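Local coordinates for protein L-lysine 6-monooxygenase involved in desferrioxamine biosynthesis (Erwinia amylovora CFBP1430, PDB 5O8P) that is an FAD-containing, NADP(H)-linked monooxygenase that probably N-hydroxylates cadaverine for biosynthesis of the siderophore desferrioxamine, at residues N6-G17 against W150-T159; E174-Y182 against G335-H343. All blocks are in the same frame, centred on the assembly; numbering follows the deposited sequence.

Contact 1. Residues N6-G17 against W150-T159; sequences NTIYDFIGIGIG and WLAHRLVLGT. With FAD (flavin-adenine dinucleotide), chain C.
The carbonyl oxygen of Arg-154 takes two donors from the facing strand: Ile-12 N in a hydrogen bond of 2.9 Å, and the CA-H of Phe-11 in a weaker contact. Val-156 N answers by bonding Ile-12 O, Ile-14 N bonds Val-156 O, and Gly-158 N closes the ladder on Ile-14 O, the alternation expected of parallel strands. The short axes of 11-14 and 155-157 run 4.7 Å apart and 17° from parallel. A second paired piece comes earlier, where Tyr-9 N bonds Leu-151 O and His-153 N bonds Tyr-9 O.

Between the two pieces both chains step out of the extended conformation, at Asp-10 and at His-153, and a side chain bridges the break. Arg-154 bends at chi3 (-91°), which turns NE back onto Asp-10 O at 3.0 Å; the N-H angle of only 136° marks this bond as bent. The Asp-10 carboxylate runs alongside the guanidinium without reaching salt-bridge distance, its OD2 bonding Asn-34 N instead.

Ile-8 lays CD1 over one face of the His-153 ring, 3.6 Å from its centroid, a CH-pi contact. Tyr-9 brings CE2 to the edge of the Trp-150 indole, 3.7 Å from CE3. Ile-12 pushes CD1 between Trp-150 CB and Ala-152 CB, while Ile-14 CD1 lies beside Leu-157 CD2 at 3.9 Å.

Gly-13 lies within the paired strand and Gly-15 and Gly-17 follow in the turn; together they fit the glycine-rich strand-turn-helix of a Rossmann-type dinucleotide fold. Gly-15 CA packs 3.2 Å from FAD O4B. Gly-17 stands at the N-cap position of helix 18-27, which packs on Phe-11 and Val-156. Strand 35-38 pairs with the other edge of 8-14, whereas 134-141 flanks 147-152 and 379-381 flanks 155-157.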
loop_
_atom_site.group_PDB
_atom_site.type_symbol
_atom_site.label_atom_id
_atom_site.label_comp_id
_atom_site.label_asym_id
_atom_site.label_seq_id
_atom_site.Cartn_x
_atom_site.Cartn_y
_atom_site.Cartn_z
ATOM N N ASN B 6 45.087 -7.424 -35.782
ATOM C CA ASN B 6 46.331 -7.527 -34.955
ATOM C C ASN B 6 46.168 -8.536 -33.795
ATOM O O ASN B 6 46.594 -9.687 -33.927
ATOM C CB ASN B 6 46.752 -6.121 -34.468
ATOM C CG ASN B 6 48.025 -6.129 -33.636
ATOM O OD1 ASN B 6 49.033 -6.690 -34.055
ATOM N ND2 ASN B 6 47.991 -5.485 -32.457
ATOM N N THR B 7 45.516 -8.141 -32.687
ATOM C CA THR B 7 45.267 -9.048 -31.539
ATOM C C THR B 7 43.882 -9.684 -31.662
ATOM O O THR B 7 42.901 -8.969 -31.865
ATOM C CB THR B 7 45.384 -8.337 -30.165
ATOM O OG1 THR B 7 44.145 -7.717 -29.811
ATOM C CG2 THR B 7 46.498 -7.273 -30.146
ATOM N N ILE B 8 43.786 -11.004 -31.514
ATOM C CA ILE B 8 42.486 -11.684 -31.580
ATOM C C ILE B 8 41.768 -11.628 -30.222
ATOM O O ILE B 8 42.362 -11.892 -29.199
ATOM C CB ILE B 8 42.601 -13.142 -32.097
ATOM C CG1 ILE B 8 41.225 -13.645 -32.558
ATOM C CG2 ILE B 8 43.181 -14.112 -31.052
ATOM C CD1 ILE B 8 41.262 -14.940 -33.346
ATOM N N TYR B 9 40.494 -11.263 -30.223
ATOM C CA TYR B 9 39.722 -11.129 -28.978
ATOM C C TYR B 9 39.053 -12.462 -28.638
ATOM O O TYR B 9 38.749 -13.278 -29.535
ATOM C CB TYR B 9 38.687 -10.003 -29.098
ATOM C CG TYR B 9 39.287 -8.618 -29.026
ATOM C CD1 TYR B 9 39.518 -7.999 -27.792
ATOM C CD2 TYR B 9 39.633 -7.916 -30.193
ATOM C CE1 TYR B 9 40.064 -6.728 -27.719
ATOM C CE2 TYR B 9 40.185 -6.643 -30.128
ATOM C CZ TYR B 9 40.403 -6.058 -28.891
ATOM O OH TYR B 9 40.932 -4.793 -28.810
ATOM N N ASP B 10 38.811 -12.684 -27.343
ATOM C CA ASP B 10 38.101 -13.897 -26.886
ATOM C C ASP B 10 36.649 -13.818 -27.307
ATOM O O ASP B 10 36.050 -14.821 -27.723
ATOM C CB ASP B 10 38.216 -14.087 -25.371
ATOM C CG ASP B 10 39.616 -14.511 -24.933
ATOM O OD1 ASP B 10 40.160 -15.498 -25.489
ATOM O OD2 ASP B 10 40.176 -13.856 -24.019
ATOM N N PHE B 11 36.090 -12.617 -27.168
ATOM C CA PHE B 11 34.803 -12.285 -27.749
ATOM C C PHE B 11 34.713 -10.797 -28.073
ATOM O O PHE B 11 35.403 -9.973 -27.452
ATOM C CB PHE B 11 33.667 -12.690 -26.801
ATOM C CG PHE B 11 33.499 -11.773 -25.624
ATOM C CD1 PHE B 11 34.289 -11.916 -24.501
ATOM C CD2 PHE B 11 32.554 -10.759 -25.650
ATOM C CE1 PHE B 11 34.133 -11.068 -23.405
ATOM C CE2 PHE B 11 32.400 -9.902 -24.571
ATOM C CZ PHE B 11 33.185 -10.058 -23.439
ATOM N N ILE B 12 33.856 -10.465 -29.038
ATOM C CA ILE B 12 33.483 -9.077 -29.316
ATOM C C ILE B 12 31.982 -8.948 -29.142
ATOM O O ILE B 12 31.226 -9.728 -29.723
ATOM C CB ILE B 12 33.825 -8.646 -30.762
ATOM C CG1 ILE B 12 35.324 -8.603 -30.979
ATOM C CG2 ILE B 12 33.267 -7.257 -31.070
ATOM C CD1 ILE B 12 35.685 -8.592 -32.448
ATOM N N GLY B 13 31.564 -7.958 -28.363
ATOM C CA GLY B 13 30.150 -7.621 -28.242
ATOM C C GLY B 13 29.853 -6.526 -29.238
ATOM O O GLY B 13 30.571 -5.526 -29.289
ATOM N N ILE B 14 28.814 -6.713 -30.047
ATOM C CA ILE B 14 28.387 -5.698 -31.014
ATOM C C ILE B 14 27.059 -5.124 -30.545
ATOM O O ILE B 14 26.063 -5.816 -30.542
ATOM C CB ILE B 14 28.216 -6.302 -32.411
ATOM C CG1 ILE B 14 29.539 -6.887 -32.891
ATOM C CG2 ILE B 14 27.668 -5.265 -33.387
ATOM C CD1 ILE B 14 29.418 -7.678 -34.182
ATOM N N GLY B 15 27.063 -3.857 -30.171
ATOM C CA GLY B 15 25.920 -3.174 -29.574
ATOM C C GLY B 15 26.143 -3.041 -28.087
ATOM O O GLY B 15 26.564 -3.994 -27.466
ATOM N N ILE B 16 25.911 -1.857 -27.528
ATOM C CA ILE B 16 26.036 -1.623 -26.094
ATOM C C ILE B 16 24.719 -1.038 -25.578
ATOM O O ILE B 16 24.584 0.170 -25.268
ATOM C CB ILE B 16 27.240 -0.725 -25.738
ATOM C CG1 ILE B 16 28.529 -1.306 -26.309
ATOM C CG2 ILE B 16 27.398 -0.609 -24.223
ATOM C CD1 ILE B 16 29.680 -0.316 -26.302
ATOM N N GLY B 17 23.735 -1.923 -25.518
ATOM C CA GLY B 17 22.506 -1.655 -24.787
ATOM C C GLY B 17 22.737 -2.055 -23.357
ATOM O O GLY B 17 23.860 -2.400 -23.006
ATOM N N TRP B 150 38.324 -6.090 -36.681
ATOM C CA TRP B 150 38.486 -6.669 -35.369
ATOM C C TRP B 150 38.384 -8.166 -35.558
ATOM O O TRP B 150 37.505 -8.654 -36.278
ATOM C CB TRP B 150 37.385 -6.175 -34.446
ATOM C CG TRP B 150 37.257 -4.689 -34.391
ATOM C CD1 TRP B 150 36.658 -3.880 -35.308
ATOM C CD2 TRP B 150 37.723 -3.830 -33.353
ATOM N NE1 TRP B 150 36.724 -2.571 -34.906
ATOM C CE2 TRP B 150 37.374 -2.512 -33.704
ATOM C CE3 TRP B 150 38.405 -4.052 -32.157
ATOM C CZ2 TRP B 150 37.689 -1.413 -32.904
ATOM C CZ3 TRP B 150 38.711 -2.970 -31.355
ATOM C CH2 TRP B 150 38.357 -1.661 -31.733
ATOM N N LEU B 151 39.305 -8.894 -34.940
ATOM C CA LEU B 151 39.309 -10.346 -35.001
ATOM C C LEU B 151 38.807 -10.896 -33.687
ATOM O O LEU B 151 39.047 -10.299 -32.633
ATOM C CB LEU B 151 40.719 -10.835 -35.290
ATOM C CG LEU B 151 41.191 -10.454 -36.694
ATOM C CD1 LEU B 151 42.710 -10.473 -36.835
ATOM C CD2 LEU B 151 40.516 -11.358 -37.711
ATOM N N ALA B 152 38.091 -12.018 -33.752
ATOM C CA ALA B 152 37.507 -12.612 -32.543
ATOM C C ALA B 152 37.017 -14.036 -32.734
ATOM O O ALA B 152 36.456 -14.393 -33.780
ATOM C CB ALA B 152 36.353 -11.758 -32.037
ATOM N N HIS B 153 37.200 -14.834 -31.688
ATOM C CA HIS B 153 36.759 -16.226 -31.686
ATOM C C HIS B 153 35.247 -16.335 -31.552
ATOM O O HIS B 153 34.625 -17.234 -32.147
ATOM C CB HIS B 153 37.445 -16.998 -30.562
ATOM C CG HIS B 153 38.915 -17.194 -30.782
ATOM N ND1 HIS B 153 39.406 -18.158 -31.638
ATOM C CD2 HIS B 153 39.995 -16.554 -30.266
ATOM C CE1 HIS B 153 40.726 -18.103 -31.639
ATOM N NE2 HIS B 153 41.109 -17.135 -30.819
ATOM N N ARG B 154 34.673 -15.415 -30.773
ATOM C CA ARG B 154 33.260 -15.401 -30.478
ATOM C C ARG B 154 32.648 -14.008 -30.607
ATOM O O ARG B 154 33.278 -12.997 -30.292
ATOM C CB ARG B 154 33.061 -15.894 -29.049
ATOM C CG ARG B 154 33.464 -17.342 -28.816
ATOM C CD ARG B 154 33.514 -17.663 -27.352
ATOM N NE ARG B 154 34.870 -17.415 -26.886
ATOM C CZ ARG B 154 35.812 -18.339 -26.723
ATOM N NH1 ARG B 154 35.566 -19.628 -26.964
ATOM N NH2 ARG B 154 37.022 -17.961 -26.303
ATOM N N LEU B 155 31.398 -13.965 -31.053
ATOM C CA LEU B 155 30.610 -12.732 -31.100
ATOM C C LEU B 155 29.400 -12.825 -30.182
ATOM O O LEU B 155 28.819 -13.896 -30.017
ATOM C CB LEU B 155 30.109 -12.506 -32.524
ATOM C CG LEU B 155 31.156 -12.454 -33.621
ATOM C CD1 LEU B 155 30.474 -12.467 -34.976
ATOM C CD2 LEU B 155 32.014 -11.219 -33.431
ATOM N N VAL B 156 28.998 -11.704 -29.608
ATOM C CA VAL B 156 27.748 -11.640 -28.859
ATOM C C VAL B 156 26.999 -10.403 -29.356
ATOM O O VAL B 156 27.434 -9.263 -29.152
ATOM C CB VAL B 156 27.955 -11.743 -27.314
ATOM C CG1 VAL B 156 29.355 -11.336 -26.900
ATOM C CG2 VAL B 156 26.931 -10.938 -26.517
ATOM N N LEU B 157 25.870 -10.664 -30.022
ATOM C CA LEU B 157 25.076 -9.637 -30.707
ATOM C C LEU B 157 24.018 -9.035 -29.777
ATOM O O LEU B 157 22.973 -9.631 -29.557
ATOM C CB LEU B 157 24.413 -10.236 -31.953
ATOM C CG LEU B 157 25.337 -10.976 -32.926
ATOM C CD1 LEU B 157 24.587 -11.516 -34.130
ATOM C CD2 LEU B 157 26.485 -10.104 -33.388
ATOM N N GLY B 158 24.310 -7.864 -29.217
ATOM C CA GLY B 158 23.375 -7.129 -28.371
ATOM C C GLY B 158 22.868 -5.876 -29.060
ATOM O O GLY B 158 22.779 -4.823 -28.438
ATOM N N THR B 159 22.539 -6.030 -30.344
ATOM C CA THR B 159 22.186 -4.952 -31.273
ATOM C C THR B 159 20.884 -4.260 -30.859
ATOM O O THR B 159 20.719 -3.068 -31.061
ATOM C CB THR B 159 22.070 -5.534 -32.728
ATOM O OG1 THR B 159 23.336 -5.398 -33.388
ATOM C CG2 THR B 159 20.994 -4.872 -33.603
HETATM P PA FAD C . 19.415 -1.221 -27.041
HETATM O O1A FAD C . 19.182 0.145 -26.424
HETATM O O2A FAD C . 18.610 -1.633 -28.250
HETATM O O5B FAD C . 20.992 -1.267 -27.389
HETATM C C5B FAD C . 21.485 -1.518 -28.700
HETATM C C4B FAD C . 22.714 -0.686 -29.047
HETATM O O4B FAD C . 23.394 -1.287 -30.159
HETATM C C3B FAD C . 22.359 0.733 -29.477
HETATM O O3B FAD C . 23.215 1.653 -28.785
HETATM C C2B FAD C . 22.549 0.735 -30.993
HETATM O O2B FAD C . 22.964 1.995 -31.531
HETATM C C1B FAD C . 23.635 -0.306 -31.178
HETATM N N9A FAD C . 23.756 -0.895 -32.540
HETATM C C8A FAD C . 22.798 -1.441 -33.317
HETATM N N7A FAD C . 23.330 -1.870 -34.496
HETATM C C5A FAD C . 24.652 -1.598 -34.479
HETATM C C6A FAD C . 25.818 -1.774 -35.389
HETATM N N6A FAD C . 25.676 -2.353 -36.606
HETATM N N1A FAD C . 27.034 -1.342 -34.962
HETATM C C2A FAD C . 27.206 -0.761 -33.756
HETATM N N3A FAD C . 26.193 -0.564 -32.890
HETATM C C4A FAD C . 24.923 -0.955 -33.185
HETATM N N1 FAD C . 12.803 -3.647 -19.580
HETATM C C2 FAD C . 12.848 -3.828 -18.234
HETATM O O2 FAD C . 13.176 -4.956 -17.802
HETATM N N3 FAD C . 12.563 -2.836 -17.360
HETATM C C4 FAD C . 12.207 -1.606 -17.772
HETATM O O4 FAD C . 11.943 -0.710 -16.947
HETATM C C4X FAD C . 12.133 -1.326 -19.228
HETATM N N5 FAD C . 11.786 -0.111 -19.706
HETATM C C5X FAD C . 11.725 0.109 -21.040
HETATM C C6 FAD C . 11.359 1.381 -21.475
HETATM C C7 FAD C . 11.276 1.684 -22.832
HETATM C C7M FAD C . 10.874 3.068 -23.278
HETATM C C8 FAD C . 11.587 0.621 -23.831
HETATM C C8M FAD C . 11.505 0.922 -25.304
HETATM C C9 FAD C . 11.951 -0.658 -23.407
HETATM C C9A FAD C . 12.040 -0.977 -22.039
HETATM N N10 FAD C . 12.415 -2.276 -21.553
HETATM C C10 FAD C . 12.459 -2.459 -20.142
HETATM C "C1'" FAD C . 12.759 -3.426 -22.433
HETATM C "C2'" FAD C . 14.280 -3.553 -22.682
HETATM O "O2'" FAD C . 15.005 -3.428 -21.441
HETATM C "C3'" FAD C . 14.832 -2.541 -23.704
HETATM O "O3'" FAD C . 14.198 -2.722 -24.980
HETATM C "C4'" FAD C . 16.351 -2.637 -23.897
HETATM O "O4'" FAD C . 16.856 -1.371 -24.337
HETATM C "C5'" FAD C . 16.754 -3.704 -24.911
HETATM O "O5'" FAD C . 18.103 -4.102 -24.657
HETATM P P FAD C . 19.230 -3.918 -25.780
HETATM O O1P FAD C . 20.554 -4.359 -25.189
HETATM O O2P FAD C . 18.666 -4.628 -26.978
HETATM O O3P FAD C . 19.179 -2.291 -25.837
#

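Contact 2. Residues E174-Y182 against G335-H343. With FAD (flavin-adenine dinucleotide), chain C.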
loop_
_atom_site.group_PDB
_atom_site.type_symbol
_atom_site.label_atom_id
_atom_site.label_comp_id
_atom_site.label_asym_id
_atom_site.label_seq_id
_atom_site.Cartn_x
_atom_site.Cartn_y
_atom_site.Cartn_z
ATOM N N GLU B 174 6.298 10.834 -41.668
ATOM C CA GLU B 174 6.565 12.257 -41.432
ATOM C C GLU B 174 5.574 12.938 -40.479
ATOM O O GLU B 174 5.961 13.860 -39.788
ATOM C CB GLU B 174 6.638 13.028 -42.758
ATOM C CG GLU B 174 7.789 12.582 -43.668
ATOM C CD GLU B 174 8.037 13.509 -44.880
ATOM O OE1 GLU B 174 7.104 14.218 -45.345
ATOM O OE2 GLU B 174 9.185 13.525 -45.394
ATOM N N ARG B 175 4.315 12.498 -40.449
ATOM C CA ARG B 175 3.255 13.166 -39.643
ATOM C C ARG B 175 3.054 12.614 -38.241
ATOM O O ARG B 175 2.987 13.373 -37.277
ATOM C CB ARG B 175 1.916 13.126 -40.367
ATOM C CG ARG B 175 1.834 14.165 -41.453
ATOM C CD ARG B 175 0.555 14.069 -42.237
ATOM N NE ARG B 175 0.805 14.360 -43.642
ATOM C CZ ARG B 175 1.066 15.568 -44.151
ATOM N NH1 ARG B 175 1.103 16.651 -43.375
ATOM N NH2 ARG B 175 1.286 15.698 -45.456
ATOM N N PHE B 176 2.942 11.298 -38.119
ATOM C CA PHE B 176 2.778 10.684 -36.807
ATOM C C PHE B 176 4.114 10.589 -36.076
ATOM O O PHE B 176 5.158 10.766 -36.667
ATOM C CB PHE B 176 2.048 9.337 -36.900
ATOM C CG PHE B 176 2.874 8.206 -37.436
ATOM C CD1 PHE B 176 3.798 7.546 -36.619
ATOM C CD2 PHE B 176 2.675 7.743 -38.726
ATOM C CE1 PHE B 176 4.535 6.478 -37.101
ATOM C CE2 PHE B 176 3.409 6.677 -39.207
ATOM C CZ PHE B 176 4.342 6.037 -38.394
ATOM N N VAL B 177 4.047 10.322 -34.776
ATOM C CA VAL B 177 5.208 10.226 -33.898
ATOM C C VAL B 177 5.221 8.846 -33.248
ATOM O O VAL B 177 4.235 8.472 -32.626
ATOM C CB VAL B 177 5.079 11.272 -32.773
ATOM C CG1 VAL B 177 6.174 11.108 -31.726
ATOM C CG2 VAL B 177 5.075 12.679 -33.328
ATOM N N HIS B 178 6.316 8.103 -33.379
ATOM C CA HIS B 178 6.475 6.849 -32.645
ATOM C C HIS B 178 6.773 7.180 -31.175
ATOM O O HIS B 178 7.297 8.275 -30.870
ATOM C CB HIS B 178 7.607 6.023 -33.247
ATOM C CG HIS B 178 7.687 4.629 -32.726
ATOM N ND1 HIS B 178 8.427 4.291 -31.614
ATOM C CD2 HIS B 178 7.122 3.481 -33.162
ATOM C CE1 HIS B 178 8.311 2.995 -31.382
ATOM N NE2 HIS B 178 7.530 2.478 -32.312
ATOM N N SER B 179 6.438 6.261 -30.267
ATOM C CA SER B 179 6.649 6.521 -28.845
ATOM C C SER B 179 8.085 6.964 -28.553
ATOM O O SER B 179 8.319 7.889 -27.790
ATOM C CB SER B 179 6.312 5.285 -28.024
ATOM O OG SER B 179 7.152 4.200 -28.378
ATOM N N SER B 180 9.046 6.301 -29.200
ATOM C CA SER B 180 10.480 6.612 -29.087
ATOM C C SER B 180 10.874 8.054 -29.406
ATOM O O SER B 180 11.915 8.509 -28.943
ATOM C CB SER B 180 11.277 5.686 -29.993
ATOM O OG SER B 180 10.683 5.620 -31.263
ATOM N N GLU B 181 10.070 8.753 -30.210
ATOM C CA GLU B 181 10.315 10.148 -30.537
ATOM C C GLU B 181 9.350 11.097 -29.802
ATOM O O GLU B 181 9.148 12.251 -30.234
ATOM C CB GLU B 181 10.138 10.321 -32.040
ATOM C CG GLU B 181 10.886 9.331 -32.923
ATOM C CD GLU B 181 10.481 9.489 -34.396
ATOM O OE1 GLU B 181 10.827 10.527 -35.026
ATOM O OE2 GLU B 181 9.787 8.585 -34.925
ATOM N N TYR B 182 8.724 10.625 -28.719
ATOM C CA TYR B 182 7.631 11.357 -28.081
ATOM C C TYR B 182 8.095 12.667 -27.450
ATOM O O TYR B 182 7.541 13.719 -27.748
ATOM C CB TYR B 182 6.910 10.505 -27.015
ATOM C CG TYR B 182 5.991 11.308 -26.112
ATOM C CD1 TYR B 182 4.833 11.901 -26.621
ATOM C CD2 TYR B 182 6.286 11.485 -24.763
ATOM C CE1 TYR B 182 4.002 12.655 -25.804
ATOM C CE2 TYR B 182 5.443 12.217 -23.929
ATOM C CZ TYR B 182 4.302 12.801 -24.452
ATOM O OH TYR B 182 3.452 13.550 -23.655
ATOM N N GLY B 335 -3.149 14.819 -34.247
ATOM C CA GLY B 335 -1.931 14.194 -33.716
ATOM C C GLY B 335 -2.136 12.707 -33.567
ATOM O O GLY B 335 -3.228 12.256 -33.234
ATOM N N LEU B 336 -1.083 11.945 -33.814
ATOM C CA LEU B 336 -1.128 10.497 -33.732
ATOM C C LEU B 336 0.175 10.009 -33.120
ATOM O O LEU B 336 1.232 10.207 -33.686
ATOM C CB LEU B 336 -1.326 9.913 -35.122
ATOM C CG LEU B 336 -1.347 8.396 -35.268
ATOM C CD1 LEU B 336 -2.435 7.809 -34.397
ATOM C CD2 LEU B 336 -1.577 8.007 -36.721
ATOM N N VAL B 337 0.099 9.411 -31.937
ATOM C CA VAL B 337 1.256 8.798 -31.303
ATOM C C VAL B 337 1.155 7.303 -31.534
ATOM O O VAL B 337 0.236 6.663 -31.050
ATOM C CB VAL B 337 1.313 9.102 -29.803
ATOM C CG1 VAL B 337 2.431 8.316 -29.142
ATOM C CG2 VAL B 337 1.507 10.587 -29.574
ATOM N N MET B 338 2.105 6.760 -32.280
ATOM C CA MET B 338 2.151 5.339 -32.587
ATOM C C MET B 338 3.025 4.612 -31.541
ATOM O O MET B 338 4.238 4.472 -31.700
ATOM C CB MET B 338 2.688 5.168 -34.006
ATOM C CG MET B 338 2.304 3.864 -34.657
ATOM S SD MET B 338 0.626 3.896 -35.300
ATOM C CE MET B 338 0.834 4.957 -36.729
ATOM N N ALA B 339 2.395 4.172 -30.453
ATOM C CA ALA B 339 3.074 3.442 -29.368
ATOM C C ALA B 339 2.952 1.943 -29.598
ATOM O O ALA B 339 2.455 1.198 -28.757
ATOM C CB ALA B 339 2.484 3.839 -28.019
ATOM N N THR B 340 3.438 1.511 -30.748
ATOM C CA THR B 340 3.276 0.146 -31.206
ATOM C C THR B 340 4.524 -0.714 -30.931
ATOM O O THR B 340 4.644 -1.838 -31.444
ATOM C CB THR B 340 2.936 0.163 -32.702
ATOM O OG1 THR B 340 3.856 1.026 -33.392
ATOM C CG2 THR B 340 1.511 0.682 -32.897
ATOM N N GLY B 341 5.448 -0.185 -30.126
ATOM C CA GLY B 341 6.597 -0.950 -29.674
ATOM C C GLY B 341 7.652 -1.203 -30.736
ATOM O O GLY B 341 7.774 -0.439 -31.694
ATOM N N TYR B 342 8.392 -2.301 -30.552
ATOM C CA TYR B 342 9.621 -2.603 -31.280
ATOM C C TYR B 342 9.584 -4.021 -31.861
ATOM O O TYR B 342 8.885 -4.882 -31.358
ATOM C CB TYR B 342 10.812 -2.479 -30.321
ATOM C CG TYR B 342 11.064 -1.074 -29.807
ATOM C CD1 TYR B 342 10.240 -0.479 -28.857
ATOM C CD2 TYR B 342 12.161 -0.351 -30.257
ATOM C CE1 TYR B 342 10.481 0.806 -28.402
ATOM C CE2 TYR B 342 12.432 0.926 -29.787
ATOM C CZ TYR B 342 11.588 1.508 -28.860
ATOM O OH TYR B 342 11.846 2.787 -28.399
ATOM N N HIS B 343 10.350 -4.258 -32.916
ATOM C CA HIS B 343 10.496 -5.594 -33.514
ATOM C C HIS B 343 11.978 -5.843 -33.775
ATOM O O HIS B 343 12.680 -4.906 -34.162
ATOM C CB HIS B 343 9.661 -5.664 -34.810
ATOM C CG HIS B 343 9.887 -6.882 -35.651
ATOM N ND1 HIS B 343 9.648 -8.165 -35.196
ATOM C CD2 HIS B 343 10.267 -7.004 -36.946
ATOM C CE1 HIS B 343 9.896 -9.026 -36.169
ATOM N NE2 HIS B 343 10.276 -8.347 -37.240
HETATM P PA FAD C . 19.415 -1.221 -27.041
HETATM O O1A FAD C . 19.182 0.145 -26.424
HETATM O O2A FAD C . 18.610 -1.633 -28.250
HETATM O O5B FAD C . 20.992 -1.267 -27.389
HETATM C C5B FAD C . 21.485 -1.518 -28.700
HETATM C C4B FAD C . 22.714 -0.686 -29.047
HETATM O O4B FAD C . 23.394 -1.287 -30.159
HETATM C C3B FAD C . 22.359 0.733 -29.477
HETATM O O3B FAD C . 23.215 1.653 -28.785
HETATM C C2B FAD C . 22.549 0.735 -30.993
HETATM O O2B FAD C . 22.964 1.995 -31.531
HETATM C C1B FAD C . 23.635 -0.306 -31.178
HETATM N N9A FAD C . 23.756 -0.895 -32.540
HETATM C C8A FAD C . 22.798 -1.441 -33.317
HETATM N N7A FAD C . 23.330 -1.870 -34.496
HETATM C C5A FAD C . 24.652 -1.598 -34.479
HETATM C C6A FAD C . 25.818 -1.774 -35.389
HETATM N N6A FAD C . 25.676 -2.353 -36.606
HETATM N N1A FAD C . 27.034 -1.342 -34.962
HETATM C C2A FAD C . 27.206 -0.761 -33.756
HETATM N N3A FAD C . 26.193 -0.564 -32.890
HETATM C C4A FAD C . 24.923 -0.955 -33.185
HETATM N N1 FAD C . 12.803 -3.647 -19.580
HETATM C C2 FAD C . 12.848 -3.828 -18.234
HETATM O O2 FAD C . 13.176 -4.956 -17.802
HETATM N N3 FAD C . 12.563 -2.836 -17.360
HETATM C C4 FAD C . 12.207 -1.606 -17.772
HETATM O O4 FAD C . 11.943 -0.710 -16.947
HETATM C C4X FAD C . 12.133 -1.326 -19.228
HETATM N N5 FAD C . 11.786 -0.111 -19.706
HETATM C C5X FAD C . 11.725 0.109 -21.040
HETATM C C6 FAD C . 11.359 1.381 -21.475
HETATM C C7 FAD C . 11.276 1.684 -22.832
HETATM C C7M FAD C . 10.874 3.068 -23.278
HETATM C C8 FAD C . 11.587 0.621 -23.831
HETATM C C8M FAD C . 11.505 0.922 -25.304
HETATM C C9 FAD C . 11.951 -0.658 -23.407
HETATM C C9A FAD C . 12.040 -0.977 -22.039
HETATM N N10 FAD C . 12.415 -2.276 -21.553
HETATM C C10 FAD C . 12.459 -2.459 -20.142
HETATM C "C1'" FAD C . 12.759 -3.426 -22.433
HETATM C "C2'" FAD C . 14.280 -3.553 -22.682
HETATM O "O2'" FAD C . 15.005 -3.428 -21.441
HETATM C "C3'" FAD C . 14.832 -2.541 -23.704
HETATM O "O3'" FAD C . 14.198 -2.722 -24.980
HETATM C "C4'" FAD C . 16.351 -2.637 -23.897
HETATM O "O4'" FAD C . 16.856 -1.371 -24.337
HETATM C "C5'" FAD C . 16.754 -3.704 -24.911
HETATM O "O5'" FAD C . 18.103 -4.102 -24.657
HETATM P P FAD C . 19.230 -3.918 -25.780
HETATM O O1P FAD C . 20.554 -4.359 -25.189
HETATM O O2P FAD C . 18.666 -4.628 -26.978
HETATM O O3P FAD C . 19.179 -2.291 -25.837
HETATM O O HOH W 1 5.781 1.839 -28.212
#
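Backbone hydrogen bonds form a short parallel ladder in which Val-177 faces Val-337 and His-178 faces Met-338. Val-177 N donates to Leu-336 O (3.0 Å), and Met-338 N returns a bond to Val-177 O. Ser-179 N then bonds Met-338 O at 3.2 Å, as its chain turns into a 3-10 segment.

Polar side-chain bonds centre on His-178. Its NE2 donates to Gly-341 O, which lies in the ring plane 3.0 Å away. On the other ring nitrogen, ND1 accepts from Ser-180 N and is also hydrogen-bonded to Ser-180 OG, so the ring is gripped through both nitrogens and its rotation is fixed. One water joins Ser-179 OG to Gly-341 N.

Aromatic contacts are of several sorts. Met-338, bent at chi2 (80°) and chi3 (73°), curls back so that CE sits over the centre of the Phe-176 ring, 3.7 Å from the centroid, with SD farther above the same ring in a Met-aromatic contact. His-178 presents its edge to the face of Tyr-342 in a T-shaped pair, centroids 5.7 Å apart and planes at 85°. Tyr-342 in turn places CE1 3.3 Å from the flavin methyl C8M.

Strand 177-178 is one of the two outermost strands of a five-stranded parallel sheet, and 335-338 stands between it and 194-198. Helices 182-190 and 202-213 cover the face bearing Val-337, and Ala-339 touches Ala-204, consistent with the Rossmann-type NADP(H)-binding part of the fold. Strand 162-163 lies against His-178 and Ser-180 while pairing with 342-343.

Contact 1 and contact 2 lie in different sheets, a mixed one and a wholly parallel one, each contact joining parallel strands. Their centres are 32 Å apart and their nearest atoms about 8 Å, and no residues of the two touch. FAD spans the interval. The 6-17/150-159 pair meets the adenosine half, where Thr-159 CG2 lies 3.9 Å from FAD C8A. The 174-182/335-343 pair meets the opposite end, at the methyl edge of the flavin. Contact 2 also borders the NADP(+) site, which is empty in this chain: the side chain of Ser-179 is about 4 Å from that of Ser-203, and Met-338's about 5 Å from that of Leu-305.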